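Local coordinates for cystathionine beta-lyase family protein, YNBB B.subtilis ortholog (Clostridium acetobutylicum, PDB 3HVY) that is probably a pyridoxal-phosphate-dependent lyase of the methionine gamma-lyase family, with a putative cystathionine beta-lyase activity and a suggested role in aluminium resistance, at residues L47-A52 with G222-E227; D80-N85 with E292-A297. All blocks are in the same frame, centred on the assembly; numbering follows the deposited sequence. Where two conformers were deposited one is given.

Interaction 1: L47-A52 with G222-E227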
loop_
_atom_site.group_PDB
_atom_site.type_symbol
_atom_site.label_atom_id
_atom_site.label_comp_id
_atom_site.label_asym_id
_atom_site.label_seq_id
_atom_site.Cartn_x
_atom_site.Cartn_y
_atom_site.Cartn_z
ATOM N N LEU D 47 -20.780 -19.349 -9.320
ATOM C CA LEU D 47 -20.930 -19.274 -10.756
ATOM C C LEU D 47 -21.431 -17.910 -11.209
ATOM O O LEU D 47 -20.938 -17.338 -12.153
ATOM C CB LEU D 47 -21.903 -20.357 -11.223
ATOM C CG LEU D 47 -22.216 -20.385 -12.729
ATOM C CD1 LEU D 47 -20.928 -20.608 -13.601
ATOM C CD2 LEU D 47 -23.254 -21.476 -13.000
ATOM N N LYS D 48 -22.410 -17.354 -10.515
ATOM C CA LYS D 48 -22.882 -15.997 -10.850
ATOM C C LYS D 48 -21.710 -14.972 -10.855
ATOM O O LYS D 48 -21.632 -14.058 -11.700
ATOM C CB LYS D 48 -23.943 -15.640 -9.794
ATOM C CG LYS D 48 -24.388 -14.234 -9.707
ATOM C CD LYS D 48 -25.761 -14.099 -8.968
ATOM C CE LYS D 48 -25.760 -14.374 -7.489
ATOM N NZ LYS D 48 -27.084 -13.947 -6.772
ATOM N N VAL D 49 -20.822 -15.083 -9.864
ATOM C CA VAL D 49 -19.738 -14.146 -9.730
ATOM C C VAL D 49 -18.696 -14.394 -10.826
ATOM O O VAL D 49 -18.265 -13.461 -11.475
ATOM C CB VAL D 49 -19.113 -14.145 -8.270
ATOM C CG1 VAL D 49 -17.886 -13.293 -8.228
ATOM C CG2 VAL D 49 -20.154 -13.589 -7.231
ATOM N N LEU D 50 -18.322 -15.641 -11.047
ATOM C CA LEU D 50 -17.368 -15.971 -12.074
ATOM C C LEU D 50 -17.855 -15.426 -13.426
ATOM O O LEU D 50 -17.089 -14.808 -14.197
ATOM C CB LEU D 50 -17.206 -17.491 -12.139
ATOM C CG LEU D 50 -16.279 -18.041 -13.217
ATOM C CD1 LEU D 50 -14.855 -17.434 -13.041
ATOM C CD2 LEU D 50 -16.281 -19.593 -13.221
ATOM N N LYS D 51 -19.117 -15.643 -13.755
ATOM C CA LYS D 51 -19.621 -15.145 -15.049
ATOM C C LYS D 51 -19.505 -13.620 -15.159
ATOM O O LYS D 51 -19.203 -13.087 -16.212
ATOM C CB LYS D 51 -21.092 -15.497 -15.257
ATOM C CG LYS D 51 -21.406 -16.950 -15.484
ATOM C CD LYS D 51 -22.825 -17.134 -16.046
ATOM C CE LYS D 51 -23.897 -16.413 -15.248
ATOM N NZ LYS D 51 -25.281 -16.692 -15.765
ATOM N N ALA D 52 -19.832 -12.914 -14.082
ATOM C CA ALA D 52 -19.750 -11.452 -14.054
ATOM C C ALA D 52 -18.270 -10.998 -14.339
ATOM O O ALA D 52 -18.010 -10.085 -15.159
ATOM C CB ALA D 52 -20.275 -10.928 -12.724
ATOM N N GLY D 222 -26.548 -9.736 4.158
ATOM C CA GLY D 222 -27.341 -10.675 3.375
ATOM C C GLY D 222 -26.709 -11.117 2.061
ATOM O O GLY D 222 -27.233 -11.998 1.389
ATOM N N GLU D 223 -25.610 -10.516 1.657
ATOM C CA GLU D 223 -25.089 -10.777 0.320
ATOM C C GLU D 223 -24.683 -12.193 0.218
ATOM O O GLU D 223 -24.022 -12.678 1.101
ATOM C CB GLU D 223 -23.877 -9.890 0.006
ATOM C CG GLU D 223 -24.151 -8.352 0.120
ATOM C CD GLU D 223 -23.954 -7.767 1.518
ATOM O OE1 GLU D 223 -23.683 -8.518 2.485
ATOM O OE2 GLU D 223 -24.069 -6.516 1.643
ATOM N N PHE D 224 -25.079 -12.846 -0.871
ATOM C CA PHE D 224 -24.803 -14.270 -1.156
ATOM C C PHE D 224 -25.320 -15.319 -0.174
ATOM O O PHE D 224 -24.953 -16.509 -0.307
ATOM C CB PHE D 224 -23.310 -14.478 -1.341
ATOM C CG PHE D 224 -22.717 -13.612 -2.410
ATOM C CD1 PHE D 224 -23.282 -13.556 -3.664
ATOM C CD2 PHE D 224 -21.603 -12.820 -2.149
ATOM C CE1 PHE D 224 -22.743 -12.751 -4.664
ATOM C CE2 PHE D 224 -21.086 -11.969 -3.141
ATOM C CZ PHE D 224 -21.645 -11.962 -4.392
ATOM N N VAL D 225 -26.196 -14.930 0.755
ATOM C CA VAL D 225 -26.800 -15.894 1.633
ATOM C C VAL D 225 -27.931 -16.675 0.909
ATOM O O VAL D 225 -28.181 -17.845 1.206
ATOM C CB VAL D 225 -27.275 -15.263 2.942
ATOM C CG1 VAL D 225 -28.026 -16.361 3.805
ATOM C CG2 VAL D 225 -26.063 -14.643 3.687
ATOM N N GLU D 226 -28.605 -16.023 -0.022
ATOM C CA GLU D 226 -29.586 -16.669 -0.871
ATOM C C GLU D 226 -29.079 -16.576 -2.309
ATOM O O GLU D 226 -28.087 -15.893 -2.606
ATOM C CB GLU D 226 -30.965 -16.001 -0.744
ATOM C CG GLU D 226 -31.588 -16.076 0.665
ATOM C CD GLU D 226 -33.070 -15.725 0.694
ATOM O OE1 GLU D 226 -33.796 -16.247 -0.147
ATOM O OE2 GLU D 226 -33.531 -14.976 1.588
ATOM N N GLU D 227 -29.802 -17.217 -3.215
ATOM C CA GLU D 227 -29.424 -17.209 -4.637
ATOM C C GLU D 227 -29.845 -15.927 -5.338
ATOM O O GLU D 227 -29.417 -15.661 -6.463
ATOM C CB GLU D 227 -29.960 -18.480 -5.335
ATOM C CG GLU D 227 -31.421 -18.591 -5.590
ATOM C CD GLU D 227 -32.341 -18.574 -4.336
ATOM O OE1 GLU D 227 -31.931 -18.868 -3.147
ATOM O OE2 GLU D 227 -33.525 -18.250 -4.587
HETATM O O HOH W 1 -26.902 -13.756 -4.112
#

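Interaction 2: D80-N85 with E292-A297. With NA (sodium ion), chain X.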
loop_
_atom_site.group_PDB
_atom_site.type_symbol
_atom_site.label_atom_id
_atom_site.label_comp_id
_atom_site.label_asym_id
_atom_site.label_seq_id
_atom_site.Cartn_x
_atom_site.Cartn_y
_atom_site.Cartn_z
ATOM N N ASP D 80 -17.420 -1.620 -10.477
ATOM C CA ASP D 80 -18.825 -1.186 -10.519
ATOM C C ASP D 80 -19.666 -1.980 -11.536
ATOM O O ASP D 80 -20.795 -2.350 -11.246
ATOM C CB ASP D 80 -18.919 0.280 -10.873
ATOM C CG ASP D 80 -18.349 1.201 -9.794
ATOM O OD1 ASP D 80 -18.055 0.726 -8.692
ATOM O OD2 ASP D 80 -18.156 2.428 -10.080
ATOM N N ARG D 81 -19.140 -2.215 -12.754
ATOM C CA ARG D 81 -19.897 -2.980 -13.745
ATOM C C ARG D 81 -20.088 -4.434 -13.310
ATOM O O ARG D 81 -21.164 -5.011 -13.491
ATOM C CB ARG D 81 -19.239 -2.908 -15.101
ATOM C CG ARG D 81 -19.417 -1.544 -15.737
ATOM C CD ARG D 81 -18.991 -1.535 -17.207
ATOM N NE ARG D 81 -17.538 -1.482 -17.335
ATOM C CZ ARG D 81 -16.811 -0.357 -17.271
ATOM N NH1 ARG D 81 -17.366 0.842 -17.154
ATOM N NH2 ARG D 81 -15.502 -0.426 -17.374
ATOM N N VAL D 82 -19.071 -5.014 -12.673
ATOM C CA VAL D 82 -19.179 -6.411 -12.192
ATOM C C VAL D 82 -20.292 -6.528 -11.119
ATOM O O VAL D 82 -21.140 -7.418 -11.198
ATOM C CB VAL D 82 -17.799 -6.938 -11.689
ATOM C CG1 VAL D 82 -17.956 -8.248 -10.907
ATOM C CG2 VAL D 82 -16.813 -7.103 -12.927
ATOM N N TYR D 83 -20.300 -5.618 -10.140
ATOM C CA TYR D 83 -21.315 -5.630 -9.127
ATOM C C TYR D 83 -22.711 -5.407 -9.744
ATOM O O TYR D 83 -23.670 -6.071 -9.355
ATOM C CB TYR D 83 -21.081 -4.546 -8.100
ATOM C CG TYR D 83 -20.294 -4.895 -6.855
ATOM C CD1 TYR D 83 -18.995 -5.343 -6.917
ATOM C CD2 TYR D 83 -20.840 -4.646 -5.576
ATOM C CE1 TYR D 83 -18.242 -5.569 -5.707
ATOM C CE2 TYR D 83 -20.124 -4.874 -4.421
ATOM C CZ TYR D 83 -18.844 -5.376 -4.482
ATOM O OH TYR D 83 -18.140 -5.592 -3.288
ATOM N N ALA D 84 -22.846 -4.441 -10.646
ATOM C CA ALA D 84 -24.161 -4.193 -11.303
ATOM C C ALA D 84 -24.667 -5.497 -11.988
ATOM O O ALA D 84 -25.860 -5.881 -11.916
ATOM C CB ALA D 84 -24.045 -3.067 -12.312
ATOM N N ASN D 85 -23.754 -6.197 -12.624
ATOM C CA ASN D 85 -24.101 -7.472 -13.265
ATOM C C ASN D 85 -24.567 -8.506 -12.212
ATOM O O ASN D 85 -25.630 -9.139 -12.351
ATOM C CB ASN D 85 -22.888 -8.005 -13.991
ATOM C CG ASN D 85 -23.228 -9.101 -14.996
ATOM O OD1 ASN D 85 -24.370 -9.592 -15.058
ATOM N ND2 ASN D 85 -22.249 -9.456 -15.829
ATOM N N GLU D 292 -10.600 -9.850 -5.601
ATOM C CA GLU D 292 -10.399 -11.167 -5.038
ATOM C C GLU D 292 -11.397 -11.421 -3.926
ATOM O O GLU D 292 -11.908 -12.492 -3.802
ATOM C CB GLU D 292 -8.977 -11.343 -4.497
ATOM C CG GLU D 292 -8.778 -12.794 -4.049
ATOM C CD GLU D 292 -7.354 -13.183 -3.660
ATOM O OE1 GLU D 292 -6.473 -12.298 -3.615
ATOM O OE2 GLU D 292 -7.138 -14.397 -3.416
ATOM N N GLY D 293 -11.654 -10.413 -3.088
ATOM C CA GLY D 293 -12.603 -10.531 -2.043
ATOM C C GLY D 293 -13.982 -10.863 -2.554
ATOM O O GLY D 293 -14.689 -11.725 -1.972
ATOM N N LEU D 294 -14.399 -10.178 -3.605
ATOM C CA LEU D 294 -15.662 -10.516 -4.275
ATOM C C LEU D 294 -15.734 -11.978 -4.776
ATOM O O LEU D 294 -16.741 -12.677 -4.600
ATOM C CB LEU D 294 -15.926 -9.522 -5.408
ATOM C CG LEU D 294 -17.166 -9.701 -6.270
ATOM C CD1 LEU D 294 -18.368 -9.566 -5.420
ATOM C CD2 LEU D 294 -17.216 -8.750 -7.448
ATOM N N PHE D 295 -14.659 -12.445 -5.386
ATOM C CA PHE D 295 -14.602 -13.800 -5.869
ATOM C C PHE D 295 -14.750 -14.833 -4.768
ATOM O O PHE D 295 -15.440 -15.849 -4.957
ATOM C CB PHE D 295 -13.333 -14.029 -6.664
ATOM C CG PHE D 295 -13.356 -15.293 -7.411
ATOM C CD1 PHE D 295 -14.178 -15.426 -8.515
ATOM C CD2 PHE D 295 -12.610 -16.364 -6.993
ATOM C CE1 PHE D 295 -14.240 -16.604 -9.212
ATOM C CE2 PHE D 295 -12.652 -17.544 -7.667
ATOM C CZ PHE D 295 -13.506 -17.676 -8.792
HETATM N N MSE D 296 -14.133 -14.567 -3.616
HETATM C CA MSE D 296 -14.208 -15.467 -2.477
HETATM C C MSE D 296 -15.477 -15.247 -1.611
HETATM O O MSE D 296 -15.726 -16.019 -0.690
HETATM C CB MSE D 296 -12.975 -15.248 -1.586
HETATM C CG MSE D 296 -11.616 -15.533 -2.207
HETATM SE SE MSE D 296 -10.219 -14.874 -0.961
HETATM C CE MSE D 296 -11.048 -15.479 0.721
ATOM N N ALA D 297 -16.253 -14.202 -1.889
ATOM C CA ALA D 297 -17.404 -13.865 -1.050
ATOM C C ALA D 297 -18.548 -14.911 -0.965
ATOM O O ALA D 297 -19.116 -15.121 0.133
ATOM C CB ALA D 297 -17.936 -12.494 -1.373
HETATM NA NA NA X . -26.521 -10.028 -14.314
HETATM O O HOH W 2 -27.139 -11.460 -16.142
HETATM O O HOH W 3 -27.062 -7.719 -15.495
#

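Interaction 1: L47-A52 with G222-E227
Lys48 NZ reaches out from the helix to the carbonyl oxygen of Glu227, and the hydrogen bond from NZ to Glu227 O measures 2.9 Å. The C=O...N angle is 120°, but the nitrogen stands 59° out of the carbonyl plane, above the group and off its lone pairs. A water accepts a second hydrogen bond from Lys48 NZ at 2.7 Å and donates one to Glu226 O at 2.9 Å, so the ammonium group holds two successive carbonyls of the loop, one directly and one through water. With CG anti to the backbone N (chi1 167°), the lysine chain leaves the helix toward the loop, and its bend at chi3 turns the chain end, so that CE passes the edge of the Phe224 ring. CE lies near the plane of that ring and 4.4 Å from Phe224 CE1, a loose approach. The closer apolar contact is made by Val49, whose CG2 sits 3.6 Å from Phe224 CZ, with CE1 almost as near. This methyl meets the ring obliquely, and the two side chains cross at about a right angle. The CB of Phe224 does not point straight at the helix, but its ring end comes nearer. Asn45 ND2, one turn earlier on the helix, also hydrogen-bonds Glu226 O. The contact thus joins helix 18-55 to the loop between strands 214-218 and 237-241 of the mixed sheet, with Phe224 also packed on Ile86 of helix 74-87 and Ala297 of helix 287-317.

Interaction 2: D80-N85 with E292-A297
Leu294 meets Val82 through CD2 and Tyr83 through both methyls, and the tight part of this helix-to-helix contact is entirely apolar. CD2 does most of the work: it lies 3.6 Å from Val82 CG1 and 3.8 Å from Tyr83 CE1, while CD1 is 4.0 Å from Tyr83 CE1. The leucine has CG anti to its backbone N (chi1 178°), which extends the branch toward helix 74-87. Its CD2 approaches the tyrosine ring obliquely, and the two side chains slide past each other in opposite directions. All three residues are buried, yet the nearest CA atoms, those of Tyr83 and Leu294, are 8.9 Å apart, so between these two segments it is side chains that close the gap.

Toward the C-terminal end of helix 74-87, away from Leu294, the setting turns polar: Asn85 grips a sodium ion with both its backbone O and its OD1, each at 2.3 Å, and two waters also bind the ion; Asn88 takes part in the site as well. Asn85 ND2 is hydrogen-bonded to Glu55 OE1, which would help fix the turn of the amide. The arrangement is helix-helix packing beside a sodium site, in what is probably the fold-type I architecture of PLP-dependent enzymes, consistent with the methionine gamma-lyase family.

In the fold
The centres of interactions 1 and 2 lie 9 Å apart, on the same side of the chain's centre, and their segments alternate in sequence: 47-52, 80-85, 222-227, 292-297. Consecutive helices 18-55 and 74-87 supply the first partner of each, while the loop after strand 214-218 and helix 287-317 supply the second. The two contacts touch directly, through Phe224 CE2 against Ala297 CB at 3.7 Å and through Ala52 CA against Asn85 ND2, also at 3.7 Å. Together they form continuous packing that ties the early helices to the central mixed sheet and the long helix 287-317. Both also border the second subunit, which places this packing close to the subunit interface.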